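Local atomic coordinates of actinorhodin polyketide putative beta-ketoacyl synthase 2 (PDB entry 1TQY), a protein that serves as the chain length factor of the actinorhodin polyketide synthase, probably pairing with its ketosynthase partner to govern the length of the polyketide chain. Residues 238-243 against 346-351; 280-285 against 320-325; 292-297 against 405-410; 300-305 against 391-396; 329-334 against 377-382. One frame throughout, in Å; residues are numbered along the deposited sequence.

Contact 1 of 5, residues 238-243 against 346-351; sequences GGAILV and GPLDVV
Pro347 O takes the helical hydrogen bond from Val351 N at 3.0 Å and also has a carbon neighbour from the strand, Leu242 CD2, at 4.1 Å. Between side chains the contact is wholly apolar. Leu242 straddles the helix surface: its CD1 meets Val350 CG1 at 3.9 Å, while CD2 lies against Val351 CG2, the two side chains sliding past each other in opposite senses. The chi1 of 15° leaves Leu242 CG almost eclipsed with its own backbone N, an uncommon and probably strained setting. Val351 CG2, beside its backbone N, serves both strand residues, because Ala240 CB approaches it to 4.0 Å. That small methyl sits over the helix backbone, 4.0 Å from Leu348 N, with Leu348 CD1 and Pro347 CB nearby. Pro347 CB is closer still to the strand main chain, 3.6 Å from Ala240 O. Over these residues the axes approach to 6.3 Å, inclined at 64°, consistent with the small Ala240 side chain at the crossing. Strand 238-246 runs between strands 11-20 and 189-196, with Ile241 turned to helix 78-93 on its far side; helix 345-359, where Leu348 and Val351 also touch Val18, belongs to the buried central helical layer of the thiolase fold.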
# COMPACT_ATOMS: atom_id res chain seq x y z
N GLY B 238 0.47 -1.30 17.95
CA GLY B 238 0.81 -2.71 17.96
C GLY B 238 0.17 -3.46 16.82
O GLY B 238 -0.27 -2.87 15.83
N GLY B 239 0.12 -4.77 16.96
CA GLY B 239 -0.47 -5.60 15.93
C GLY B 239 0.07 -7.01 15.95
O GLY B 239 0.42 -7.55 17.01
N ALA B 240 0.16 -7.63 14.78
CA ALA B 240 0.66 -8.98 14.69
C ALA B 240 1.22 -9.28 13.33
O ALA B 240 0.89 -8.64 12.34
CB ALA B 240 -0.46 -9.96 15.00
N ILE B 241 2.10 -10.26 13.29
CA ILE B 241 2.69 -10.69 12.03
C ILE B 241 2.52 -12.19 12.09
O ILE B 241 2.68 -12.80 13.14
CB ILE B 241 4.18 -10.32 11.96
CG1 ILE B 241 4.35 -8.79 11.89
CG2 ILE B 241 4.83 -10.99 10.76
CD1 ILE B 241 3.81 -8.14 10.61
N LEU B 242 2.15 -12.80 10.97
CA LEU B 242 2.01 -14.24 10.96
C LEU B 242 2.66 -14.84 9.74
O LEU B 242 2.86 -14.17 8.73
CB LEU B 242 0.54 -14.67 11.05
CG LEU B 242 -0.65 -13.74 10.82
CD1 LEU B 242 -1.92 -14.58 10.97
CD2 LEU B 242 -0.65 -12.58 11.83
N VAL B 243 3.00 -16.12 9.85
CA VAL B 243 3.64 -16.84 8.77
C VAL B 243 2.62 -17.74 8.10
O VAL B 243 2.03 -18.61 8.73
CB VAL B 243 4.82 -17.69 9.32
CG1 VAL B 243 5.43 -18.53 8.21
CG2 VAL B 243 5.87 -16.77 9.93
N GLY B 346 -6.72 -6.17 12.13
CA GLY B 346 -7.18 -7.36 11.43
C GLY B 346 -6.28 -8.54 11.78
O GLY B 346 -6.75 -9.61 12.21
N PRO B 347 -4.97 -8.38 11.60
CA PRO B 347 -4.01 -9.44 11.91
C PRO B 347 -4.15 -9.98 13.33
O PRO B 347 -4.12 -11.20 13.54
CB PRO B 347 -2.67 -8.75 11.66
CG PRO B 347 -2.99 -7.90 10.45
CD PRO B 347 -4.32 -7.28 10.86
N LEU B 348 -4.31 -9.09 14.30
CA LEU B 348 -4.44 -9.51 15.69
C LEU B 348 -5.76 -10.25 15.93
O LEU B 348 -5.82 -11.21 16.71
CB LEU B 348 -4.33 -8.30 16.64
CG LEU B 348 -4.14 -8.68 18.11
CD1 LEU B 348 -2.94 -9.60 18.23
CD2 LEU B 348 -3.93 -7.43 18.96
N ASP B 349 -6.82 -9.81 15.25
CA ASP B 349 -8.12 -10.46 15.36
C ASP B 349 -7.99 -11.89 14.82
O ASP B 349 -8.52 -12.83 15.42
CB ASP B 349 -9.16 -9.67 14.55
CG ASP B 349 -9.85 -8.58 15.37
OD1 ASP B 349 -9.35 -8.20 16.45
OD2 ASP B 349 -10.90 -8.07 14.91
N VAL B 350 -7.28 -12.03 13.71
CA VAL B 350 -7.05 -13.34 13.12
C VAL B 350 -6.32 -14.26 14.10
O VAL B 350 -6.68 -15.42 14.27
CB VAL B 350 -6.23 -13.23 11.81
CG1 VAL B 350 -5.76 -14.61 11.36
CG2 VAL B 350 -7.11 -12.59 10.72
N VAL B 351 -5.28 -13.73 14.74
CA VAL B 351 -4.52 -14.51 15.72
C VAL B 351 -5.43 -14.91 16.87
O VAL B 351 -5.41 -16.06 17.33
CB VAL B 351 -3.34 -13.69 16.29
CG1 VAL B 351 -2.71 -14.44 17.46
CG2 VAL B 351 -2.30 -13.45 15.22

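Contact 2 of 5, residues 280-285 against 320-325; sequences GLERAI and IGRVFG
Glu282 CG rests on Val323 CG2 at 3.7 Å, the two side chains passing in opposite directions. Beyond CG the glutamate runs out extended and meets Arg322 at about a right angle. Its carboxylate touches the aliphatic part of the arginine, with OE2 3.7 Å from Arg322 CD, and the two charged planes are turned 56° apart. Glu282 OE2 and Arg322 NH1 stay 4.4 Å apart, too far for a salt bridge, so any attraction there is probably modest; Glu282 OE1 has a true salt-bridge partner one turn on, Arg286. Deeper in the interface Ile285 CG2, anti to its backbone N, fits against Val323 CG1 at 3.9 Å and comes within 4.2 Å of Phe324 CZ. Val323 CG1 also lies 3.6 Å above the centre of the Phe324 ring, so one valine methyl touches both, and the three side chains close a small apolar cluster. Ile285 and Phe324 are in turn set against Leu393 of strand 391-398, and Pro296 packs on Phe324 and Val323. Gly280, the N-cap of the first helix, hydrogen-bonds through N to Asp270 OD1 and through O to Thr268 OG1. Over 281-285 and 320-324 the axes approach to 9.4 Å at 38°, two neighbouring helices laid side by side over a sheet, as in the outer helical layer of the C-terminal half of the thiolase fold.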
# COMPACT_ATOMS: atom_id res chain seq x y z
N GLY B 280 -21.34 -2.37 1.91
CA GLY B 280 -20.90 -3.61 1.29
C GLY B 280 -20.34 -4.65 2.24
O GLY B 280 -19.71 -5.61 1.79
N LEU B 281 -20.56 -4.49 3.54
CA LEU B 281 -20.05 -5.45 4.52
C LEU B 281 -20.71 -6.82 4.37
O LEU B 281 -20.04 -7.87 4.44
CB LEU B 281 -20.28 -4.93 5.95
CG LEU B 281 -19.85 -5.84 7.13
CD1 LEU B 281 -18.37 -6.18 6.97
CD2 LEU B 281 -20.08 -5.14 8.47
N GLU B 282 -22.02 -6.83 4.16
CA GLU B 282 -22.74 -8.09 4.00
C GLU B 282 -22.15 -8.81 2.78
O GLU B 282 -21.80 -9.98 2.86
CB GLU B 282 -24.24 -7.84 3.78
CG GLU B 282 -25.08 -9.12 3.65
CD GLU B 282 -26.52 -8.85 3.23
OE1 GLU B 282 -27.27 -9.83 2.99
OE2 GLU B 282 -26.90 -7.66 3.15
N ARG B 283 -22.02 -8.09 1.67
CA ARG B 283 -21.47 -8.69 0.46
C ARG B 283 -20.08 -9.30 0.70
O ARG B 283 -19.81 -10.42 0.27
CB ARG B 283 -21.40 -7.67 -0.68
CG ARG B 283 -20.82 -8.24 -1.98
CD ARG B 283 -21.09 -7.37 -3.22
NE ARG B 283 -20.31 -6.13 -3.25
CZ ARG B 283 -20.66 -5.00 -2.65
NH1 ARG B 283 -21.80 -4.95 -1.96
NH2 ARG B 283 -19.87 -3.94 -2.73
N ALA B 284 -19.20 -8.57 1.40
CA ALA B 284 -17.86 -9.08 1.68
C ALA B 284 -17.94 -10.41 2.42
O ALA B 284 -17.25 -11.38 2.08
CB ALA B 284 -17.06 -8.06 2.51
N ILE B 285 -18.80 -10.47 3.44
CA ILE B 285 -18.96 -11.70 4.20
C ILE B 285 -19.35 -12.87 3.32
O ILE B 285 -18.71 -13.93 3.34
CB ILE B 285 -20.02 -11.56 5.28
CG1 ILE B 285 -19.59 -10.52 6.32
CG2 ILE B 285 -20.26 -12.92 5.93
CD1 ILE B 285 -20.70 -10.10 7.25
N ILE B 320 -24.23 -8.56 9.96
CA ILE B 320 -24.06 -9.89 10.56
C ILE B 320 -25.43 -10.57 10.67
O ILE B 320 -25.58 -11.75 10.33
CB ILE B 320 -23.40 -9.79 11.96
CG1 ILE B 320 -22.00 -9.20 11.82
CG2 ILE B 320 -23.31 -11.18 12.60
CD1 ILE B 320 -21.29 -8.93 13.13
N GLY B 321 -26.44 -9.83 11.13
CA GLY B 321 -27.78 -10.40 11.26
C GLY B 321 -28.35 -10.90 9.95
O GLY B 321 -28.99 -11.96 9.90
N ARG B 322 -28.12 -10.15 8.88
CA ARG B 322 -28.62 -10.53 7.57
C ARG B 322 -27.97 -11.80 7.04
O ARG B 322 -28.59 -12.55 6.28
CB ARG B 322 -28.41 -9.37 6.58
CG ARG B 322 -29.27 -8.17 6.94
CD ARG B 322 -29.00 -6.94 6.09
NE ARG B 322 -29.95 -5.88 6.44
CZ ARG B 322 -29.91 -4.64 5.97
NH1 ARG B 322 -28.96 -4.28 5.11
NH2 ARG B 322 -30.82 -3.75 6.37
N VAL B 323 -26.74 -12.08 7.45
CA VAL B 323 -26.09 -13.29 6.98
C VAL B 323 -26.37 -14.51 7.86
O VAL B 323 -26.70 -15.59 7.36
CB VAL B 323 -24.56 -13.09 6.86
CG1 VAL B 323 -23.88 -14.40 6.42
CG2 VAL B 323 -24.26 -11.99 5.86
N PHE B 324 -26.25 -14.34 9.17
CA PHE B 324 -26.47 -15.44 10.09
C PHE B 324 -27.78 -15.37 10.88
O PHE B 324 -28.06 -16.26 11.69
CB PHE B 324 -25.29 -15.51 11.08
CG PHE B 324 -23.95 -15.48 10.41
CD1 PHE B 324 -23.40 -16.62 9.83
CD2 PHE B 324 -23.24 -14.29 10.33
CE1 PHE B 324 -22.16 -16.58 9.18
CE2 PHE B 324 -22.00 -14.23 9.68
CZ PHE B 324 -21.46 -15.37 9.10
N GLY B 325 -28.59 -14.33 10.65
CA GLY B 325 -29.84 -14.18 11.38
C GLY B 325 -29.56 -13.47 12.69
O GLY B 325 -28.45 -13.55 13.20

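Contact 3 of 5, residues 292-297 against 405-410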
# COMPACT_ATOMS: atom_id res chain seq x y z
N ALA B 292 -14.42 -19.75 0.57
CA ALA B 292 -14.09 -20.83 1.49
C ALA B 292 -14.93 -22.08 1.25
O ALA B 292 -14.62 -23.14 1.79
CB ALA B 292 -14.28 -20.35 2.92
N GLY B 293 -15.98 -21.96 0.45
CA GLY B 293 -16.83 -23.10 0.18
C GLY B 293 -17.61 -23.50 1.43
O GLY B 293 -17.90 -24.67 1.65
N THR B 294 -17.93 -22.51 2.25
CA THR B 294 -18.68 -22.74 3.48
C THR B 294 -19.91 -21.85 3.60
O THR B 294 -19.88 -20.68 3.23
CB THR B 294 -17.81 -22.52 4.73
OG1 THR B 294 -18.65 -22.35 5.88
CG2 THR B 294 -16.93 -21.30 4.57
N GLY B 295 -21.00 -22.41 4.12
CA GLY B 295 -22.23 -21.65 4.26
C GLY B 295 -22.36 -20.92 5.59
O GLY B 295 -21.59 -21.18 6.51
N PRO B 296 -23.32 -19.99 5.72
CA PRO B 296 -23.51 -19.25 6.97
C PRO B 296 -23.64 -20.16 8.18
O PRO B 296 -23.07 -19.89 9.24
CB PRO B 296 -24.79 -18.47 6.70
CG PRO B 296 -24.66 -18.14 5.26
CD PRO B 296 -24.18 -19.44 4.65
N GLU B 297 -24.40 -21.25 8.02
CA GLU B 297 -24.64 -22.22 9.08
C GLU B 297 -23.38 -22.83 9.64
O GLU B 297 -23.34 -23.25 10.79
CB GLU B 297 -25.51 -23.37 8.58
CG GLU B 297 -26.47 -23.01 7.46
CD GLU B 297 -25.86 -23.24 6.08
OE1 GLU B 297 -25.44 -24.38 5.80
OE2 GLU B 297 -25.82 -22.27 5.29
N ALA B 405 -13.34 -9.31 4.93
CA ALA B 405 -13.78 -10.48 5.65
C ALA B 405 -12.84 -11.65 5.41
O ALA B 405 -12.29 -11.79 4.31
CB ALA B 405 -15.19 -10.85 5.23
N ALA B 406 -12.65 -12.48 6.42
CA ALA B 406 -11.76 -13.62 6.32
C ALA B 406 -12.32 -14.80 7.09
O ALA B 406 -12.74 -14.66 8.24
CB ALA B 406 -10.39 -13.25 6.87
N VAL B 407 -12.34 -15.96 6.46
CA VAL B 407 -12.85 -17.15 7.13
C VAL B 407 -11.70 -18.09 7.45
O VAL B 407 -10.87 -18.39 6.59
CB VAL B 407 -13.94 -17.84 6.27
CG1 VAL B 407 -13.61 -17.70 4.82
CG2 VAL B 407 -14.07 -19.31 6.67
N LEU B 408 -11.63 -18.54 8.70
CA LEU B 408 -10.57 -19.43 9.16
C LEU B 408 -11.14 -20.77 9.60
O LEU B 408 -12.30 -20.86 10.00
CB LEU B 408 -9.84 -18.79 10.35
CG LEU B 408 -9.28 -17.38 10.15
CD1 LEU B 408 -8.70 -16.88 11.45
CD2 LEU B 408 -8.21 -17.40 9.06
N ARG B 409 -10.32 -21.81 9.53
CA ARG B 409 -10.74 -23.14 9.95
C ARG B 409 -9.76 -23.77 10.92
O ARG B 409 -8.55 -23.53 10.84
CB ARG B 409 -10.88 -24.08 8.75
CG ARG B 409 -12.03 -23.78 7.83
CD ARG B 409 -12.63 -25.07 7.32
NE ARG B 409 -13.60 -24.82 6.26
CZ ARG B 409 -13.28 -24.44 5.03
NH1 ARG B 409 -12.00 -24.28 4.70
NH2 ARG B 409 -14.23 -24.21 4.13
N ARG B 410 -10.28 -24.59 11.83
CA ARG B 410 -9.48 -25.29 12.82
C ARG B 410 -8.56 -26.25 12.08
O ARG B 410 -8.99 -26.94 11.16
CB ARG B 410 -10.39 -26.09 13.75
CG ARG B 410 -10.04 -26.05 15.24
CD ARG B 410 -8.69 -26.67 15.59
NE ARG B 410 -7.55 -25.79 15.28
CZ ARG B 410 -6.31 -26.01 15.71
NH1 ARG B 410 -6.04 -27.07 16.46
NH2 ARG B 410 -5.34 -25.17 15.38
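The guanidinium of Arg409 presents its edge to Ala292 O, which lies in the plane of the group, only 8° out of it. NH2 donates to that oxygen over 2.6 Å, a short bond that is somewhat bent, with 143° at the hydrogen. Seen from the acceptor, NH2 stands 32° away from the carbonyl plane. Thr294 CG2 comes up to the same nitrogen obliquely, tip to tip, at 4.0 Å from Arg409 NH2, and it also points at Val407 CG2, 4.1 Å away.

Next to the guanidinium the contact is tight and apolar. Ala292 CB is wedged against the valine, 3.3 Å from Val407 CG1 and 3.9 Å from Val407 CG2. The first of these is closer than ordinary van der Waals contact. Val407 CG1 sits between its own backbone N and carbonyl carbon, the crowded position, and it is this branch that takes the squeeze. The alanine and the valine both also rest on Ala263 of strand 260-269.

Gly293 turns the chain after helix 281-292: its positive phi and two bonds back into the last turn make a Schellman motif. Thr294 OG1 bonds to Asp298, while the methyl faces the strand. Arg409 NH1 has a long, weak ion pair with Glu261. Chemically, a cationic donor meets a neutral carbonyl oxygen at the C-terminal end of a helix, where its positive charge would be expected to interact favourably with the helix dipole and to fasten the turn to strand 402-410.

Contact 4 of 5, residues 300-305 against 391-396; sequences DVVFAD and TALVLA
Val302 and Phe303 pair with Leu393 and Val394 as neighbours in parallel strands in the C-terminal half of the thiolase fold. Three bonds carry the ladder: Leu393 N gives to Val301 O at 2.9 Å, Phe303 N to Leu393 O at 2.7 Å, and Leu395 N to Phe303 O at 2.9 Å. Val302 sends its own N and O the other way, to Pro330 and Thr332, while Ala392 and Val394 bond to Leu408 and Ala406, so the main chains are used on both sides.

At the start of the pair Thr391 O accepts from Asp300 N at 3.0 Å, with a weak second donor in Val301 N. Asp300 OD1 in turn accepts from Thr391 N, which reaches its anti side from 3.3 Å, 32° out of the carboxylate plane, and Arg390 N binds the same oxygen. At the other end Asp305 OD1 lies near Ala396 CA, but its polar partners are Arg340, in a salt bridge, and Arg397 N; Glu316 accepts from Asp305 N, and Lys335 gives to Asp305 O.

Val302 and Leu393 point to the face covered by Phe324, whereas Phe303 and Val394 point to helix 345-359. On the latter face Phe303 CB touches Val394 CG2 at 4.1 Å; on the former, Val302 CG1, anti to its backbone N (chi1 177°), meets Leu395 CD1 at 4.0 Å.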
# COMPACT_ATOMS: atom_id res chain seq x y z
N ASP B 300 -19.11 -20.72 13.31
CA ASP B 300 -19.32 -20.90 14.73
C ASP B 300 -19.09 -19.64 15.54
O ASP B 300 -19.55 -19.54 16.67
CB ASP B 300 -18.40 -22.01 15.24
CG ASP B 300 -18.68 -23.34 14.57
OD1 ASP B 300 -17.71 -24.07 14.25
OD2 ASP B 300 -19.87 -23.65 14.36
N VAL B 301 -18.37 -18.68 14.98
CA VAL B 301 -18.10 -17.45 15.70
C VAL B 301 -17.65 -16.33 14.78
O VAL B 301 -16.88 -16.54 13.84
CB VAL B 301 -17.02 -17.67 16.78
CG1 VAL B 301 -15.74 -18.16 16.14
CG2 VAL B 301 -16.77 -16.38 17.54
N VAL B 302 -18.14 -15.13 15.07
CA VAL B 302 -17.82 -13.96 14.28
C VAL B 302 -17.04 -12.92 15.08
O VAL B 302 -17.53 -12.40 16.09
CB VAL B 302 -19.10 -13.30 13.74
CG1 VAL B 302 -18.75 -12.04 12.97
CG2 VAL B 302 -19.86 -14.28 12.87
N PHE B 303 -15.81 -12.66 14.66
CA PHE B 303 -14.98 -11.65 15.29
C PHE B 303 -15.30 -10.37 14.55
O PHE B 303 -14.73 -10.09 13.49
CB PHE B 303 -13.50 -11.99 15.16
CG PHE B 303 -13.04 -12.97 16.18
CD1 PHE B 303 -13.46 -14.29 16.13
CD2 PHE B 303 -12.21 -12.57 17.22
CE1 PHE B 303 -13.08 -15.20 17.11
CE2 PHE B 303 -11.82 -13.46 18.21
CZ PHE B 303 -12.25 -14.78 18.16
N ALA B 304 -16.22 -9.60 15.11
CA ALA B 304 -16.69 -8.35 14.52
C ALA B 304 -15.67 -7.22 14.50
O ALA B 304 -14.77 -7.17 15.34
CB ALA B 304 -17.95 -7.89 15.27
N ASP B 305 -15.83 -6.31 13.55
CA ASP B 305 -14.93 -5.18 13.44
C ASP B 305 -14.99 -4.37 14.75
O ASP B 305 -13.96 -3.89 15.23
CB ASP B 305 -15.33 -4.32 12.23
CG ASP B 305 -14.54 -3.03 12.13
OD1 ASP B 305 -13.30 -3.08 11.91
OD2 ASP B 305 -15.16 -1.96 12.26
N THR B 391 -14.87 -23.03 12.93
CA THR B 391 -14.80 -22.08 11.83
C THR B 391 -15.12 -20.70 12.36
O THR B 391 -16.12 -20.51 13.05
CB THR B 391 -15.81 -22.43 10.72
OG1 THR B 391 -15.49 -23.73 10.19
CG2 THR B 391 -15.74 -21.41 9.60
N ALA B 392 -14.27 -19.74 12.05
CA ALA B 392 -14.47 -18.39 12.52
C ALA B 392 -14.45 -17.41 11.36
O ALA B 392 -13.73 -17.62 10.38
CB ALA B 392 -13.38 -18.02 13.52
N LEU B 393 -15.26 -16.36 11.46
CA LEU B 393 -15.30 -15.30 10.46
C LEU B 393 -14.71 -14.07 11.16
O LEU B 393 -15.08 -13.76 12.29
CB LEU B 393 -16.74 -14.99 10.00
CG LEU B 393 -16.88 -13.74 9.11
CD1 LEU B 393 -16.31 -14.03 7.73
CD2 LEU B 393 -18.35 -13.32 8.98
N VAL B 394 -13.78 -13.40 10.49
CA VAL B 394 -13.14 -12.20 11.02
C VAL B 394 -13.50 -11.04 10.09
O VAL B 394 -13.41 -11.17 8.87
CB VAL B 394 -11.59 -12.35 11.10
CG1 VAL B 394 -10.96 -11.05 11.62
CG2 VAL B 394 -11.24 -13.51 12.03
N LEU B 395 -13.92 -9.93 10.68
CA LEU B 395 -14.34 -8.75 9.92
C LEU B 395 -13.53 -7.50 10.25
O LEU B 395 -13.12 -7.31 11.40
CB LEU B 395 -15.81 -8.45 10.23
CG LEU B 395 -16.77 -9.60 9.95
CD1 LEU B 395 -18.19 -9.19 10.28
CD2 LEU B 395 -16.64 -10.00 8.49
N ALA B 396 -13.32 -6.64 9.27
CA ALA B 396 -12.58 -5.41 9.52
C ALA B 396 -13.07 -4.36 8.55
O ALA B 396 -13.37 -4.67 7.40
CB ALA B 396 -11.08 -5.63 9.33

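Contact 5 of 5, residues 329-334 against 377-382; sequences VPVTVP and IDLVLG
Val331 and Leu379 face each other in a short parallel beta pairing beside strand 301-303, in the C-terminal half of the thiolase fold. Their side chains lie on the same face and cross at a slant, Val331 CG1 4.0 Å from Leu379 CD2. Leu379 chi1 of -107° sets CG away from the usual staggered positions, and from there chi2 (-165°) carries CD2 to 3.2 Å from Val331 O. That oxygen is also the acceptor for Val380 N at 2.8 Å, with Val380 CG2 alongside it. Val331 N in turn gives to Asp378 O at 2.7 Å.

Asp378 stretches obliquely across Pro330, OD2 lying 4.2 Å from Pro330 CG; the carboxylate charge is met by a salt bridge to Arg385. Val380 leans toward the first strand, where its CB faces Thr332 CB at 4.1 Å. The hydroxyl of Thr332 is bonded to Ala363 O and Thr365. Ile377 offers its CB to Val331 CG2, and its side chain also rests on Ala317 of helix 310-324. Before the strands draw together, one water fills in for a direct bond, donating to Val329 O at 2.8 Å and accepting from Asp378 N at 2.7 Å.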
# COMPACT_ATOMS: atom_id res chain seq x y z
N VAL B 329 -25.46 -16.20 15.66
CA VAL B 329 -24.11 -16.69 15.80
C VAL B 329 -23.38 -15.91 16.87
O VAL B 329 -23.61 -14.72 17.05
CB VAL B 329 -23.36 -16.59 14.42
CG1 VAL B 329 -23.27 -15.13 13.98
CG2 VAL B 329 -22.00 -17.24 14.51
N PRO B 330 -22.52 -16.60 17.65
CA PRO B 330 -21.78 -15.90 18.70
C PRO B 330 -20.96 -14.78 18.07
O PRO B 330 -20.35 -14.97 17.02
CB PRO B 330 -20.89 -16.99 19.28
CG PRO B 330 -21.77 -18.21 19.16
CD PRO B 330 -22.34 -18.06 17.75
N VAL B 331 -20.98 -13.61 18.69
CA VAL B 331 -20.20 -12.51 18.17
C VAL B 331 -19.28 -12.07 19.30
O VAL B 331 -19.67 -12.13 20.47
CB VAL B 331 -21.08 -11.30 17.77
CG1 VAL B 331 -20.19 -10.14 17.30
CG2 VAL B 331 -22.04 -11.70 16.66
N THR B 332 -18.07 -11.66 18.96
CA THR B 332 -17.15 -11.21 19.99
C THR B 332 -16.22 -10.12 19.47
O THR B 332 -15.97 -10.01 18.27
CB THR B 332 -16.33 -12.39 20.57
OG1 THR B 332 -15.53 -11.91 21.66
CG2 THR B 332 -15.41 -12.99 19.53
N VAL B 333 -15.74 -9.28 20.38
CA VAL B 333 -14.86 -8.18 20.03
C VAL B 333 -13.72 -8.08 21.05
O VAL B 333 -13.74 -7.21 21.93
CB VAL B 333 -15.65 -6.85 19.99
CG1 VAL B 333 -14.75 -5.70 19.57
CG2 VAL B 333 -16.82 -6.98 19.01
N PRO B 334 -12.72 -8.97 20.96
CA PRO B 334 -11.61 -8.93 21.91
C PRO B 334 -10.79 -7.64 21.85
O PRO B 334 -10.15 -7.27 22.83
CB PRO B 334 -10.79 -10.16 21.54
CG PRO B 334 -11.84 -11.10 21.00
CD PRO B 334 -12.65 -10.18 20.12
N ILE B 377 -27.72 -9.12 18.44
CA ILE B 377 -26.55 -9.98 18.34
C ILE B 377 -26.31 -10.76 19.62
O ILE B 377 -26.71 -10.34 20.71
CB ILE B 377 -25.27 -9.18 18.03
CG1 ILE B 377 -25.00 -8.17 19.14
CG2 ILE B 377 -25.42 -8.47 16.69
CD1 ILE B 377 -23.69 -7.42 18.96
N ASP B 378 -25.67 -11.92 19.49
CA ASP B 378 -25.34 -12.75 20.64
C ASP B 378 -23.88 -12.45 20.98
O ASP B 378 -22.99 -13.14 20.49
CB ASP B 378 -25.54 -14.23 20.30
CG ASP B 378 -25.11 -15.16 21.43
OD1 ASP B 378 -25.00 -14.70 22.58
OD2 ASP B 378 -24.91 -16.36 21.16
N LEU B 379 -23.63 -11.42 21.79
CA LEU B 379 -22.26 -11.05 22.17
C LEU B 379 -21.68 -11.89 23.30
O LEU B 379 -22.36 -12.15 24.28
CB LEU B 379 -22.18 -9.58 22.60
CG LEU B 379 -21.52 -8.54 21.70
CD1 LEU B 379 -21.24 -7.29 22.53
CD2 LEU B 379 -20.22 -9.07 21.11
N VAL B 380 -20.42 -12.29 23.15
CA VAL B 380 -19.75 -13.07 24.19
C VAL B 380 -19.10 -12.07 25.16
O VAL B 380 -18.10 -11.43 24.82
CB VAL B 380 -18.66 -13.98 23.61
CG1 VAL B 380 -18.04 -14.81 24.72
CG2 VAL B 380 -19.26 -14.91 22.55
N LEU B 381 -19.66 -11.96 26.35
CA LEU B 381 -19.16 -11.03 27.35
C LEU B 381 -18.65 -11.70 28.62
O LEU B 381 -19.07 -12.80 28.97
CB LEU B 381 -20.26 -10.03 27.73
CG LEU B 381 -20.92 -9.26 26.60
CD1 LEU B 381 -22.16 -8.52 27.13
CD2 LEU B 381 -19.94 -8.29 25.99
N GLY B 382 -17.73 -11.02 29.30
CA GLY B 382 -17.19 -11.56 30.54
C GLY B 382 -16.20 -12.71 30.40
O GLY B 382 -15.02 -12.49 30.14
O HOH W 1 -25.48 -12.67 16.93

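From the N-terminal side, strand 238-246 opens contact 1, and contacts 2, 3 and 4 open at 280, 292 and 300. Helix 310-324 closes contact 2, entirely within the loop of contact 1, before contact 5 opens at 329. Helix 345-359 then closes contact 1, so that loop crosses those of contacts 3, 4 and 5. The remaining closures come in reverse order of opening, with contact 5 nested inside contact 4 and contact 4 inside contact 3; contact 2 crosses contacts 3 and 4. Together they join the outer helices, the C-terminal strands and the buried helix, whose Val350 meets Leu408 and whose Asp349 meets Val394, to strand 238-246 of the N-terminal half.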